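Local coordinates for putative uncharacterized protein (Vibrio cholerae, PDB 4G7X) that probably serves in host entry by the phage CTXphi, as the N-terminal N1 domain of its minor coat protein pIII, the domain that in filamentous phages engages bacterial TolA, at residues I12-P16 / D39-L43; Q23-G27 / R93-P97. All blocks are in the same frame, centred on the assembly; numbering follows the deposited sequence. Where two conformers were deposited one is given.

Contact 1: residues I12-P16 / D39-L43; sequences INCDP and DGCML
A disulfide staples the loop that precedes strand 20-27 to the start of strand 41-48 in this all-beta N1-type domain: Cys14 of the loop is joined to Cys41, the first residue of the strand. The SG atoms of Cys14 and Cys41 are 2.0 Å apart, and the bridge torsion of 90° is the relaxed value for a disulfide. Each sulfur is carried out toward the other half-cystine because it lies opposite its own backbone N about the first side-chain bond (chi1 -162° in Cys14, -172° in Cys41). Cys14 itself sits at the centre of an inverse gamma turn, closed by a bond from Asp15 N to Asn13 O of 3.0 Å.

Ile12 adds contacts to Asp39, Cys41 and Leu43. Ile12 CG1 lies 4.1 Å from Cys41 CB, and Ile12 CD1 is 4.4 Å from Leu43 CD2. The other branch slides past Asp39, bringing Ile12 CG2 within 3.4 Å of Asp39 OD2. A water donates to OD2 of Asp39 over 2.8 Å and accepts a weak bond from Ile12 N. On the strand side, Cys41 and Leu43 rest on Pro71, while Met42 N is bonded to Gln75 OE1. With no direct hydrogen bond between the two segments, the attachment depends on one covalent link, modest apolar packing and a water bridge, weak on the Ile12 side, between the exposed Ile12 and Asp39.

Contact 2: residues Q23-G27 / R93-P97; sequences QLLFG and RCIYP
The backbones of 23-27 and 93-97 stay well apart, the closest CA atoms being those of Leu24 and Tyr96 at 8.5 Å, and it is side chains that close the distance between these parts of the mixed, six-stranded sheet. Tyr96, in the 93-97 segment, reaches across to strand 20-27 and meets three consecutive residues there. Leu24 supplies a methyl: Leu24 CD2 stands 4.0 Å from the centroid of the Tyr96 ring, only 5° off its normal, a CH-pi contact centred on one face. Pro97 CD lies against the opposite face, displaced toward the rim, so the phenol is held between two aliphatic groups.

Phe26 takes the ring differently. In an offset edge-to-face pair, Tyr96 turns its edge toward the Phe26 face, with the planes at 86° and Tyr96 CE1 3.9 Å from Phe26 CE1. Phe26 CE1 also lies 4.2 Å from SG of Cys94, which is disulfide-bonded to Cys84 in the loop between strands 64-71 and 93-95. Val36 also packs on Leu24, Phe26 and Tyr96, joining strand 35-38 to the cluster. Gln23 makes backbone hydrogen bonds to another protein chain, against which Leu25 also packs. The hydroxyl of the tyrosine is taken up by backbone: Tyr96 OH donates to Leu25 O over 2.6 Å, arriving in the carbonyl plane on a lone pair, at a C=O...OH angle of 121°.

In the fold
Contacts 1 and 2 have their centres about 14 Å apart and reach the same sheet without touching, their nearest atoms being about 4 Å from each other. Along the chain their segments alternate, so the two contacts cross in sequence. Strand 35-38 links them in the sheet, pairing antiparallel with 41-48 and parallel with 93-95; Tyr69 of strand 64-71 also touches Leu43 of one contact and Leu24 of the other. The centre of contact 2 lies about 4 Å from that of the chain, whereas contact 1 is peripheral at about 11 Å. Contact 1 contains a whole disulfide, whereas contact 2 holds one half-cystine of another, packed beside Phe26, which illustrates how a small helix-free domain combines covalent links with buried packing.

Contact 1: residues I12-P16 / D39-L43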
ATOM      1  N   ILE A  12      -5.659  -2.442  11.965  1.00 26.31           N
ATOM      2  CA  ILE A  12      -5.828  -3.600  11.030  1.00 25.78           C
ATOM      3  C   ILE A  12      -7.138  -4.360  11.278  1.00 24.72           C
ATOM      4  O   ILE A  12      -7.439  -4.764  12.400  1.00 25.61           O
ATOM      5  CB  ILE A  12      -4.593  -4.555  11.041  1.00 26.29           C
ATOM      6  CG1 ILE A  12      -4.940  -5.953  10.505  1.00 26.81           C
ATOM      7  CG2 ILE A  12      -4.012  -4.700  12.441  1.00 26.26           C
ATOM      8  CD1 ILE A  12      -5.042  -6.050   8.997  1.00 26.55           C
ATOM      9  N   ASN A  13      -7.910  -4.540  10.212  1.00 23.24           N
ATOM     10  CA  ASN A  13      -9.126  -5.341  10.247  1.00 21.44           C
ATOM     11  C   ASN A  13      -8.798  -6.814   9.969  1.00 19.45           C
ATOM     12  O   ASN A  13      -8.608  -7.206   8.817  1.00 18.91           O
ATOM     13  CB  ASN A  13     -10.117  -4.790   9.214  1.00 22.72           C
ATOM     14  CG  ASN A  13     -11.427  -5.550   9.187  1.00 23.48           C
ATOM     15  OD1 ASN A  13     -11.859  -6.107  10.198  1.00 24.58           O
ATOM     16  ND2 ASN A  13     -12.072  -5.573   8.023  1.00 24.43           N
ATOM     17  N   CYS A  14      -8.736  -7.629  11.024  1.00 17.13           N
ATOM     18  CA  CYS A  14      -8.226  -9.006  10.903  1.00 15.89           C
ATOM     19  C   CYS A  14      -9.289 -10.035  10.510  1.00 16.72           C
ATOM     20  O   CYS A  14      -9.661 -10.904  11.310  1.00 17.09           O
ATOM     21  CB  CYS A  14      -7.503  -9.434  12.183  1.00 13.76           C
ATOM     22  SG  CYS A  14      -6.414 -10.866  11.978  1.00 11.53           S
ATOM     23  N   ASP A  15      -9.721  -9.951   9.254  0.50 16.94           N
ATOM     24  CA  ASP A  15     -10.744 -10.826   8.694  0.50 17.34           C
ATOM     25  C   ASP A  15     -10.345 -11.172   7.261  0.50 17.08           C
ATOM     26  O   ASP A  15      -9.983 -10.276   6.503  0.50 16.40           O
ATOM     27  CB  ASP A  15     -12.094 -10.103   8.709  0.50 18.01           C
ATOM     28  CG  ASP A  15     -13.182 -10.858   7.962  0.50 18.30           C
ATOM     29  OD1 ASP A  15     -13.238 -12.099   8.067  0.50 19.15           O
ATOM     30  OD2 ASP A  15     -13.999 -10.200   7.284  0.50 18.91           O
ATOM     31  N   PRO A  16     -10.388 -12.469   6.885  1.00 17.05           N
ATOM     32  CA  PRO A  16      -9.989 -12.871   5.526  1.00 17.21           C
ATOM     33  C   PRO A  16     -10.788 -12.201   4.406  1.00 17.02           C
ATOM     34  O   PRO A  16     -10.295 -12.090   3.284  1.00 17.36           O
ATOM     35  CB  PRO A  16     -10.238 -14.388   5.514  1.00 17.36           C
ATOM     36  CG  PRO A  16     -11.178 -14.634   6.641  1.00 17.73           C
ATOM     37  CD  PRO A  16     -10.789 -13.641   7.687  1.00 17.44           C
ATOM     38  N   ASP A  39       0.967  -6.997  13.644  1.00 10.25           N
ATOM     39  CA  ASP A  39       0.100  -6.358  14.632  1.00 10.69           C
ATOM     40  C   ASP A  39      -0.921  -7.361  15.207  1.00 10.11           C
ATOM     41  O   ASP A  39      -2.094  -7.040  15.424  1.00 10.26           O
ATOM     42  CB  ASP A  39      -0.584  -5.137  14.000  1.00 12.10           C
ATOM     43  CG  ASP A  39      -0.964  -4.076  15.013  1.00 13.29           C
ATOM     44  OD1 ASP A  39      -0.333  -3.988  16.089  1.00 14.06           O
ATOM     45  OD2 ASP A  39      -1.905  -3.314  14.716  1.00 14.69           O
ATOM     46  N   GLY A  40      -0.450  -8.586  15.441  1.00  9.47           N
ATOM     47  CA  GLY A  40      -1.267  -9.652  16.023  1.00  9.05           C
ATOM     48  C   GLY A  40      -2.108 -10.445  15.037  1.00  8.79           C
ATOM     49  O   GLY A  40      -2.722 -11.433  15.415  1.00  8.50           O
ATOM     50  N   CYS A  41      -2.125 -10.014  13.776  1.00  8.66           N
ATOM     51  CA  CYS A  41      -2.934 -10.630  12.733  1.00  8.79           C
ATOM     52  C   CYS A  41      -2.058 -11.414  11.770  1.00  8.52           C
ATOM     53  O   CYS A  41      -1.064 -10.890  11.264  1.00  8.51           O
ATOM     54  CB  CYS A  41      -3.690  -9.550  11.961  1.00  9.28           C
ATOM     55  SG  CYS A  41      -4.904 -10.187  10.782  1.00  9.96           S
ATOM     56  N   MET A  42      -2.424 -12.666  11.514  1.00  8.32           N
ATOM     57  CA  MET A  42      -1.666 -13.479  10.571  1.00  8.30           C
ATOM     58  C   MET A  42      -2.065 -13.158   9.137  1.00  8.12           C
ATOM     59  O   MET A  42      -3.220 -13.341   8.746  1.00  7.89           O
ATOM     60  CB  MET A  42      -1.845 -14.966  10.852  1.00  8.70           C
ATOM     61  CG  MET A  42      -0.891 -15.841  10.052  1.00  9.18           C
ATOM     62  SD  MET A  42       0.831 -15.704  10.566  1.00 10.02           S
ATOM     63  CE  MET A  42       0.796 -16.679  12.070  1.00  9.66           C
ATOM     64  N   LEU A  43      -1.093 -12.682   8.365  1.00  7.97           N
ATOM     65  CA  LEU A  43      -1.313 -12.268   6.982  1.00  8.17           C
ATOM     66  C   LEU A  43      -0.582 -13.189   6.031  1.00  8.35           C
ATOM     67  O   LEU A  43       0.524 -13.632   6.328  1.00  8.61           O
ATOM     68  CB  LEU A  43      -0.801 -10.841   6.760  1.00  8.17           C
ATOM     69  CG  LEU A  43      -1.216  -9.715   7.714  1.00  8.25           C
ATOM     70  CD1 LEU A  43      -0.725  -8.373   7.191  1.00  8.30           C
ATOM     71  CD2 LEU A  43      -2.720  -9.679   7.937  1.00  8.47           C
TER
HETATM   72  O   HOH W   1      -2.259  -1.942  12.254  1.00 25.91           O

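Contact 2: residues Q23-G27 / R93-P97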
ATOM      1  N   GLN A  23       0.700  -3.332   2.625  1.00  8.76           N
ATOM      2  CA  GLN A  23       2.047  -3.444   2.073  1.00  8.68           C
ATOM      3  C   GLN A  23       3.037  -3.600   3.215  1.00  8.42           C
ATOM      4  O   GLN A  23       3.031  -2.812   4.159  1.00  8.64           O
ATOM      5  CB  GLN A  23       2.427  -2.232   1.223  1.00  8.95           C
ATOM      6  CG  GLN A  23       3.908  -2.209   0.861  1.00  9.27           C
ATOM      7  CD  GLN A  23       4.215  -1.291  -0.298  1.00  9.40           C
ATOM      8  OE1 GLN A  23       3.714  -1.480  -1.407  1.00  9.67           O
ATOM      9  NE2 GLN A  23       5.045  -0.287  -0.049  1.00  9.62           N
ATOM     10  N   LEU A  24       3.881  -4.621   3.118  1.00  8.11           N
ATOM     11  CA  LEU A  24       4.945  -4.835   4.091  1.00  8.10           C
ATOM     12  C   LEU A  24       6.293  -4.747   3.408  1.00  7.97           C
ATOM     13  O   LEU A  24       6.440  -5.190   2.264  1.00  7.82           O
ATOM     14  CB  LEU A  24       4.784  -6.193   4.780  1.00  8.27           C
ATOM     15  CG  LEU A  24       3.512  -6.387   5.612  1.00  8.63           C
ATOM     16  CD1 LEU A  24       3.500  -7.790   6.187  1.00  8.70           C
ATOM     17  CD2 LEU A  24       3.399  -5.351   6.718  1.00  9.10           C
ATOM     18  N   LEU A  25       7.268  -4.182   4.119  1.00  7.94           N
ATOM     19  CA  LEU A  25       8.628  -4.004   3.611  1.00  7.92           C
ATOM     20  C   LEU A  25       9.591  -4.999   4.231  1.00  7.70           C
ATOM     21  O   LEU A  25       9.502  -5.308   5.424  1.00  7.88           O
ATOM     22  CB  LEU A  25       9.126  -2.588   3.898  1.00  8.21           C
ATOM     23  CG  LEU A  25       8.249  -1.443   3.396  1.00  8.52           C
ATOM     24  CD1 LEU A  25       8.814  -0.116   3.877  1.00  8.82           C
ATOM     25  CD2 LEU A  25       8.084  -1.460   1.884  1.00  8.77           C
ATOM     26  N   PHE A  26      10.525  -5.486   3.423  1.00  7.50           N
ATOM     27  CA  PHE A  26      11.531  -6.441   3.882  1.00  7.41           C
ATOM     28  C   PHE A  26      12.885  -6.057   3.324  1.00  7.47           C
ATOM     29  O   PHE A  26      12.989  -5.209   2.429  1.00  7.41           O
ATOM     30  CB  PHE A  26      11.170  -7.868   3.451  1.00  7.25           C
ATOM     31  CG  PHE A  26       9.804  -8.301   3.894  1.00  7.21           C
ATOM     32  CD1 PHE A  26       9.612  -8.839   5.161  1.00  7.13           C
ATOM     33  CD2 PHE A  26       8.705  -8.138   3.059  1.00  7.16           C
ATOM     34  CE1 PHE A  26       8.348  -9.224   5.583  1.00  7.22           C
ATOM     35  CE2 PHE A  26       7.437  -8.517   3.475  1.00  7.20           C
ATOM     36  CZ  PHE A  26       7.258  -9.061   4.737  1.00  7.17           C
ATOM     37  N   GLY A  27      13.926  -6.690   3.852  1.00  7.75           N
ATOM     38  CA  GLY A  27      15.267  -6.479   3.343  1.00  8.25           C
ATOM     39  C   GLY A  27      15.437  -6.946   1.912  1.00  8.65           C
ATOM     40  O   GLY A  27      14.727  -7.841   1.441  1.00  8.49           O
ATOM     41  N   ARG A  93       8.571 -16.902   7.035  1.00  9.88           N
ATOM     42  CA  ARG A  93       7.501 -16.803   8.034  1.00 10.10           C
ATOM     43  C   ARG A  93       8.083 -16.070   9.219  1.00  9.58           C
ATOM     44  O   ARG A  93       9.074 -16.508   9.800  1.00  9.67           O
ATOM     45  CB  ARG A  93       6.983 -18.176   8.453  1.00 11.19           C
ATOM     46  CG  ARG A  93       6.144 -18.822   7.380  1.00 12.70           C
ATOM     47  CD  ARG A  93       5.495 -20.115   7.829  1.00 14.23           C
ATOM     48  NE  ARG A  93       4.562 -20.515   6.784  1.00 15.91           N
ATOM     49  CZ  ARG A  93       4.932 -21.116   5.656  1.00 16.69           C
ATOM     50  NH1 ARG A  93       6.206 -21.423   5.458  1.00 17.65           N
ATOM     51  NH2 ARG A  93       4.026 -21.420   4.736  1.00 17.73           N
ATOM     52  N   CYS A  94       7.499 -14.928   9.563  1.00  8.91           N
ATOM     53  CA  CYS A  94       8.126 -14.071  10.559  1.00  8.73           C
ATOM     54  C   CYS A  94       7.140 -13.143  11.251  1.00  8.68           C
ATOM     55  O   CYS A  94       6.022 -12.951  10.776  1.00  8.48           O
ATOM     56  CB  CYS A  94       9.273 -13.273   9.916  1.00  8.74           C
ATOM     57  SG  CYS A  94       8.812 -12.264   8.481  1.00  8.42           S
ATOM     58  N   ILE A  95       7.563 -12.586  12.383  1.00  8.78           N
ATOM     59  CA  ILE A  95       6.761 -11.619  13.128  1.00  9.08           C
ATOM     60  C   ILE A  95       7.204 -10.218  12.721  1.00  9.51           C
ATOM     61  O   ILE A  95       8.394  -9.903  12.774  1.00  9.28           O
ATOM     62  CB  ILE A  95       6.918 -11.831  14.654  1.00  9.07           C
ATOM     63  CG1 ILE A  95       6.498 -13.256  15.035  1.00  9.17           C
ATOM     64  CG2 ILE A  95       6.127 -10.783  15.431  1.00  9.06           C
ATOM     65  CD1 ILE A  95       6.795 -13.631  16.474  1.00  9.36           C
ATOM     66  N   TYR A  96       6.263  -9.379  12.292  1.00 10.18           N
ATOM     67  CA  TYR A  96       6.630  -8.038  11.828  1.00 11.49           C
ATOM     68  C   TYR A  96       6.917  -7.078  12.986  1.00 13.26           C
ATOM     69  O   TYR A  96       6.202  -7.089  13.989  1.00 14.09           O
ATOM     70  CB  TYR A  96       5.574  -7.453  10.886  1.00 10.98           C
ATOM     71  CG  TYR A  96       6.183  -6.528   9.853  1.00 10.44           C
ATOM     72  CD1 TYR A  96       6.861  -7.042   8.748  1.00 10.35           C
ATOM     73  CD2 TYR A  96       6.105  -5.146   9.993  1.00 10.43           C
ATOM     74  CE1 TYR A  96       7.438  -6.205   7.807  1.00 10.04           C
ATOM     75  CE2 TYR A  96       6.676  -4.299   9.058  1.00 10.07           C
ATOM     76  CZ  TYR A  96       7.348  -4.833   7.972  1.00 10.00           C
ATOM     77  OH  TYR A  96       7.911  -3.988   7.043  1.00  9.89           O
ATOM     78  N   PRO A  97       7.989  -6.266  12.866  1.00 15.08           N
ATOM     79  CA  PRO A  97       8.289  -5.256  13.891  1.00 17.16           C
ATOM     80  C   PRO A  97       7.515  -3.945  13.686  1.00 19.87           C
ATOM     81  O   PRO A  97       8.115  -2.895  13.440  1.00 21.63           O
ATOM     82  CB  PRO A  97       9.800  -5.042  13.741  1.00 16.67           C
ATOM     83  CG  PRO A  97      10.104  -5.395  12.326  1.00 16.10           C
ATOM     84  CD  PRO A  97       9.070  -6.388  11.868  1.00 15.21           C
TER